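Local coordinates for 3-keto-5-aminohexanoate cleavage protein (Burkholderia xenovorans LB400, PDB 3E02), which probably cleaves 3-keto-5-aminohexanoate or a related beta-keto acid, as a zinc-dependent enzyme of the TIM-barrel clan, at residues P28-P31 with E32-V35; L269-S272 with N273-V277. All coordinates share one frame; numbering follows the deposited sequence.

Contact 1 (P28-P31 with E32-V35)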
ATOM      1  N   PRO A  28     -13.824 -26.700 -23.661  1.00 34.31           N
ATOM      2  CA  PRO A  28     -14.153 -26.618 -25.098  1.00 34.69           C
ATOM      3  C   PRO A  28     -12.941 -26.929 -25.981  1.00 34.29           C
ATOM      4  O   PRO A  28     -11.891 -26.314 -25.811  1.00 35.42           O
ATOM      5  CB  PRO A  28     -14.610 -25.164 -25.272  1.00 35.13           C
ATOM      6  CG  PRO A  28     -14.945 -24.715 -23.890  1.00 33.74           C
ATOM      7  CD  PRO A  28     -13.939 -25.367 -23.039  1.00 33.91           C
ATOM      8  N   ILE A  29     -13.101 -27.865 -26.917  1.00 33.49           N
ATOM      9  CA  ILE A  29     -11.993 -28.329 -27.763  1.00 33.24           C
ATOM     10  C   ILE A  29     -12.214 -28.062 -29.240  1.00 34.05           C
ATOM     11  O   ILE A  29     -11.391 -27.396 -29.884  1.00 34.74           O
ATOM     12  CB  ILE A  29     -11.725 -29.839 -27.506  1.00 33.80           C
ATOM     13  CG1 ILE A  29     -11.121 -30.028 -26.102  1.00 34.21           C
ATOM     14  CG2 ILE A  29     -10.761 -30.435 -28.544  1.00 32.18           C
ATOM     15  CD1 ILE A  29     -11.003 -31.475 -25.660  1.00 33.34           C
ATOM     16  N   THR A  30     -13.311 -28.590 -29.772  1.00 34.43           N
ATOM     17  CA  THR A  30     -13.577 -28.478 -31.208  1.00 35.75           C
ATOM     18  C   THR A  30     -14.053 -27.073 -31.571  1.00 35.78           C
ATOM     19  O   THR A  30     -14.551 -26.343 -30.700  1.00 35.27           O
ATOM     20  CB  THR A  30     -14.645 -29.472 -31.695  1.00 35.83           C
ATOM     21  OG1 THR A  30     -15.897 -29.161 -31.078  1.00 37.59           O
ATOM     22  CG2 THR A  30     -14.249 -30.917 -31.376  1.00 38.00           C
ATOM     23  N   PRO A  31     -13.874 -26.671 -32.849  1.00 35.44           N
ATOM     24  CA  PRO A  31     -14.433 -25.383 -33.271  1.00 35.51           C
ATOM     25  C   PRO A  31     -15.935 -25.238 -32.986  1.00 35.31           C
ATOM     26  O   PRO A  31     -16.359 -24.173 -32.568  1.00 35.35           O
ATOM     27  CB  PRO A  31     -14.134 -25.349 -34.766  1.00 35.92           C
ATOM     28  CG  PRO A  31     -12.901 -26.147 -34.882  1.00 36.81           C
ATOM     29  CD  PRO A  31     -13.110 -27.295 -33.942  1.00 35.28           C
ATOM     30  N   GLU A  32     -16.697 -26.322 -33.127  1.00 35.23           N
ATOM     31  CA  GLU A  32     -18.144 -26.312 -32.884  1.00 36.11           C
ATOM     32  C   GLU A  32     -18.455 -26.068 -31.399  1.00 35.87           C
ATOM     33  O   GLU A  32     -19.406 -25.349 -31.073  1.00 36.16           O
ATOM     34  CB  GLU A  32     -18.807 -27.615 -33.362  1.00 37.58           C
ATOM     35  CG  GLU A  32     -18.789 -27.829 -34.880  1.00 43.18           C
ATOM     36  CD  GLU A  32     -17.416 -28.173 -35.467  1.00 51.51           C
ATOM     37  OE1 GLU A  32     -16.579 -28.838 -34.795  1.00 47.54           O
ATOM     38  OE2 GLU A  32     -17.175 -27.755 -36.616  1.00 60.21           O
ATOM     39  N   GLU A  33     -17.666 -26.683 -30.516  1.00 35.51           N
ATOM     40  CA  GLU A  33     -17.780 -26.459 -29.063  1.00 35.76           C
ATOM     41  C   GLU A  33     -17.432 -25.011 -28.700  1.00 35.84           C
ATOM     42  O   GLU A  33     -18.096 -24.422 -27.851  1.00 36.40           O
ATOM     43  CB  GLU A  33     -16.882 -27.426 -28.274  1.00 36.44           C
ATOM     44  CG  GLU A  33     -17.379 -28.861 -28.308  1.00 35.84           C
ATOM     45  CD  GLU A  33     -16.370 -29.904 -27.833  1.00 37.19           C
ATOM     46  OE1 GLU A  33     -15.153 -29.621 -27.726  1.00 35.34           O
ATOM     47  OE2 GLU A  33     -16.823 -31.037 -27.565  1.00 43.63           O
ATOM     48  N   ILE A  34     -16.395 -24.461 -29.340  1.00 34.96           N
ATOM     49  CA  ILE A  34     -15.969 -23.073 -29.133  1.00 34.56           C
ATOM     50  C   ILE A  34     -17.063 -22.084 -29.567  1.00 34.53           C
ATOM     51  O   ILE A  34     -17.334 -21.123 -28.849  1.00 34.16           O
ATOM     52  CB  ILE A  34     -14.597 -22.783 -29.808  1.00 34.90           C
ATOM     53  CG1 ILE A  34     -13.497 -23.565 -29.073  1.00 33.16           C
ATOM     54  CG2 ILE A  34     -14.278 -21.268 -29.785  1.00 34.39           C
ATOM     55  CD1 ILE A  34     -12.172 -23.604 -29.779  1.00 33.10           C
ATOM     56  N   VAL A  35     -17.709 -22.339 -30.711  1.00 35.14           N
ATOM     57  CA  VAL A  35     -18.828 -21.502 -31.170  1.00 34.99           C
ATOM     58  C   VAL A  35     -19.998 -21.569 -30.178  1.00 35.43           C
ATOM     59  O   VAL A  35     -20.517 -20.534 -29.767  1.00 34.94           O
ATOM     60  CB  VAL A  35     -19.335 -21.898 -32.575  1.00 34.79           C
ATOM     61  CG1 VAL A  35     -20.594 -21.078 -32.960  1.00 33.82           C
ATOM     62  CG2 VAL A  35     -18.225 -21.720 -33.619  1.00 31.71           C
TER
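Glu33 folds back from the first turn of helix 31-44 and plants its carboxylate on the loop that leads into it. Glu33 CB lies 3.4 Å from Thr30 OG1, and CG comes closer still, with Glu33 CG and Thr30 OG1 3.2 Å apart. From there the chain runs extended (chi2 166°) to CD, which passes the same hydroxyl, and it ends with OE1 over two successive backbone amides. Ile29 N reaches Glu33 OE1 at 2.8 Å, nearly in line with the C-O bond. Thr30 N reaches that oxygen too, at 2.9 Å with a straighter N-H, but from above the carboxylate plane.

Thr30 returns the favour. With chi1 at 64°, OG1 sits between its own backbone N and carbonyl carbon, and from there it accepts the amide of Glu33 (Glu33 N to Thr30 OG1, 3.1 Å). Thr30 OG1 taking Glu33 N and Glu33 OE1 taking Thr30 N make a capping box, with Thr30 as the N-cap. Behind it the ordinary helix bonds take over: Ile34 N to Thr30 O, then Val35 N to Pro31 O, the acceptor of the latter coming from a proline that opens the helix. Ile34 CG1 packs beside Thr30 O, 3.4 Å away, and touches Pro28 CB at 4.3 Å, while the Pro28 carbonyl is held by Thr15 OG1.

One carboxylate oxygen thus serves two loop amides, while the threonine hydroxyl caps an amide in the first turn of the helix. The carboxylate also sits at the start of the helix, where the helix dipole would be expected to favour its ionised form.

Contact 2 (L269-S272 with N273-V277). With EDO (1,2-ethanediol), chain L.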
ATOM      1  N   LEU A 269     -16.939 -28.534 -10.881  1.00 33.45           N
ATOM      2  CA  LEU A 269     -16.528 -28.236 -12.251  1.00 32.74           C
ATOM      3  C   LEU A 269     -17.637 -27.463 -12.957  1.00 34.14           C
ATOM      4  O   LEU A 269     -18.805 -27.822 -12.835  1.00 33.20           O
ATOM      5  CB  LEU A 269     -16.275 -29.509 -13.067  1.00 32.18           C
ATOM      6  CG  LEU A 269     -15.051 -30.340 -12.690  1.00 35.21           C
ATOM      7  CD1 LEU A 269     -15.097 -31.709 -13.376  1.00 34.38           C
ATOM      8  CD2 LEU A 269     -13.799 -29.543 -13.042  1.00 34.06           C
ATOM      9  N   ALA A 270     -17.254 -26.413 -13.685  1.00 34.76           N
ATOM     10  CA  ALA A 270     -18.186 -25.622 -14.481  1.00 35.76           C
ATOM     11  C   ALA A 270     -18.528 -26.438 -15.716  1.00 36.25           C
ATOM     12  O   ALA A 270     -17.609 -26.937 -16.387  1.00 35.88           O
ATOM     13  CB  ALA A 270     -17.550 -24.281 -14.910  1.00 34.80           C
ATOM     14  N   THR A 271     -19.824 -26.581 -16.008  1.00 36.20           N
ATOM     15  CA  THR A 271     -20.282 -27.294 -17.208  1.00 36.89           C
ATOM     16  C   THR A 271     -20.202 -26.402 -18.450  1.00 36.46           C
ATOM     17  O   THR A 271     -20.227 -26.895 -19.572  1.00 36.76           O
ATOM     18  CB  THR A 271     -21.725 -27.824 -17.052  1.00 38.50           C
ATOM     19  OG1 THR A 271     -22.629 -26.726 -16.870  1.00 41.64           O
ATOM     20  CG2 THR A 271     -21.825 -28.776 -15.847  1.00 39.67           C
ATOM     21  N   SER A 272     -20.122 -25.087 -18.245  1.00 35.94           N
ATOM     22  CA  SER A 272     -20.073 -24.122 -19.324  1.00 35.98           C
ATOM     23  C   SER A 272     -19.478 -22.807 -18.868  1.00 35.79           C
ATOM     24  O   SER A 272     -19.584 -22.430 -17.700  1.00 34.93           O
ATOM     25  CB  SER A 272     -21.508 -23.836 -19.821  1.00 37.41           C
ATOM     26  OG  SER A 272     -21.529 -22.840 -20.848  1.00 40.91           O
ATOM     27  N   ASN A 273     -18.872 -22.109 -19.828  1.00 36.08           N
ATOM     28  CA  ASN A 273     -18.414 -20.737 -19.649  1.00 35.00           C
ATOM     29  C   ASN A 273     -19.548 -19.840 -19.164  1.00 35.42           C
ATOM     30  O   ASN A 273     -19.322 -18.960 -18.327  1.00 35.24           O
ATOM     31  CB  ASN A 273     -17.847 -20.182 -20.963  1.00 34.44           C
ATOM     32  CG  ASN A 273     -16.405 -20.578 -21.177  1.00 35.07           C
ATOM     33  OD1 ASN A 273     -15.510 -19.985 -20.591  1.00 35.36           O
ATOM     34  ND2 ASN A 273     -16.173 -21.554 -22.035  1.00 32.08           N
ATOM     35  N   ALA A 274     -20.751 -20.084 -19.686  1.00 35.19           N
ATOM     36  CA  ALA A 274     -21.961 -19.334 -19.314  1.00 35.50           C
ATOM     37  C   ALA A 274     -22.228 -19.329 -17.814  1.00 35.11           C
ATOM     38  O   ALA A 274     -22.715 -18.334 -17.314  1.00 35.14           O
ATOM     39  CB  ALA A 274     -23.184 -19.851 -20.065  1.00 34.57           C
ATOM     40  N   GLU A 275     -21.910 -20.414 -17.101  1.00 34.67           N
ATOM     41  CA  GLU A 275     -22.084 -20.437 -15.641  1.00 36.15           C
ATOM     42  C   GLU A 275     -21.295 -19.349 -14.930  1.00 34.75           C
ATOM     43  O   GLU A 275     -21.823 -18.678 -14.039  1.00 32.19           O
ATOM     44  CB  GLU A 275     -21.709 -21.782 -15.035  1.00 36.07           C
ATOM     45  CG  GLU A 275     -22.657 -22.873 -15.382  1.00 39.52           C
ATOM     46  CD  GLU A 275     -22.346 -24.160 -14.622  1.00 41.14           C
ATOM     47  OE1 GLU A 275     -21.181 -24.588 -14.633  1.00 45.90           O
ATOM     48  OE2 GLU A 275     -23.273 -24.726 -14.010  1.00 56.71           O
ATOM     49  N   GLN A 276     -20.035 -19.185 -15.321  1.00 32.86           N
ATOM     50  CA  GLN A 276     -19.173 -18.156 -14.728  1.00 32.98           C
ATOM     51  C   GLN A 276     -19.613 -16.748 -15.113  1.00 33.20           C
ATOM     52  O   GLN A 276     -19.579 -15.850 -14.274  1.00 33.88           O
ATOM     53  CB  GLN A 276     -17.722 -18.385 -15.122  1.00 33.24           C
ATOM     54  CG  GLN A 276     -17.135 -19.693 -14.531  1.00 33.15           C
ATOM     55  CD  GLN A 276     -15.726 -19.981 -15.049  1.00 33.99           C
ATOM     56  OE1 GLN A 276     -15.243 -19.283 -15.922  1.00 36.00           O
ATOM     57  NE2 GLN A 276     -15.071 -21.005 -14.510  1.00 32.19           N
ATOM     58  N   VAL A 277     -20.013 -16.555 -16.374  1.00 32.17           N
ATOM     59  CA  VAL A 277     -20.502 -15.244 -16.840  1.00 31.12           C
ATOM     60  C   VAL A 277     -21.760 -14.878 -16.038  1.00 31.93           C
ATOM     61  O   VAL A 277     -21.850 -13.767 -15.486  1.00 31.71           O
ATOM     62  CB  VAL A 277     -20.765 -15.219 -18.379  1.00 30.99           C
ATOM     63  CG1 VAL A 277     -21.394 -13.859 -18.828  1.00 28.97           C
ATOM     64  CG2 VAL A 277     -19.469 -15.489 -19.149  1.00 30.99           C
TER
HETATM   65  C1  EDO L 321     -25.851 -21.203 -12.623  1.00 53.54           C
HETATM   66  O1  EDO L 321     -26.170 -22.268 -13.537  1.00 57.44           O
HETATM   67  C2  EDO L 321     -25.155 -20.069 -13.375  1.00 50.36           C
HETATM   68  O2  EDO L 321     -24.006 -19.502 -12.731  1.00 39.71           O
HETATM   69  O   HOH W   1     -21.103 -26.282 -12.286  1.00 29.54           O
HETATM   70  O   HOH W   2     -24.251 -27.086 -14.555  1.00 48.23           O
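This is a local helix-start contact, in which the loop after strand 268-269 turns into helix 273-286 and Glu275 reaches back to grip it. Thr271 N donates to Glu275 OE1 at 2.8 Å, meeting the carboxylate from above its plane, 44° out. An extended chain (chi2 -173°) carries the group that far, past the Thr271 hydroxyl and up to Ala270, where Glu275 OE1 lies 3.2 Å from Ala270 CA. Two waters bridge the same stretch: one donates to both Leu269 O and Glu275 OE1, and a second links Thr271 OG1 with Glu275 OE2, 2.6 Å from the latter.

Ser272 is the N-cap. Its OG, turned anti to the backbone N (chi1 177°), accepts from Ala274 N at 3.1 Å, and it also bonds Glu37 of helix 31-44, whose carboxylate takes Asn273 N as well. Ser272 O receives Glu275 N, which stands well above the carbonyl plane.

Asn273 OD1 takes Leu258 N and its ND2 gives to Val14 O, just after strand 10-13, while Gln276 NE2 gives to Ser261 O and Tyr263 O. An ethanediol, probably from the crystallisation liquor, donates through O2 to Glu275 O at 2.7 Å.

How the contacts relate
Contacts 1 and 2 are two helix starts set side by side, their centres 14 Å apart, and they touch where Pro28 CG packs on Asn273 ND2 at 3.9 Å. Glu37, further along the helix that contact 1 opens, also ties the two helix starts together, while Leu258 touches Pro28 of contact 1 and Ala270 and Gln276 of contact 2. Glu259, next in sequence, is a zinc ligand with His50 and His52. The side chain of Asn273 is about 6 Å from that of Glu259, and that of Ile34 about 7 Å from that of His52. The zinc itself is about 11 Å from the Asn273 side chain and 12 Å from that of Ile34, so both contacts lie beyond the ligand shell.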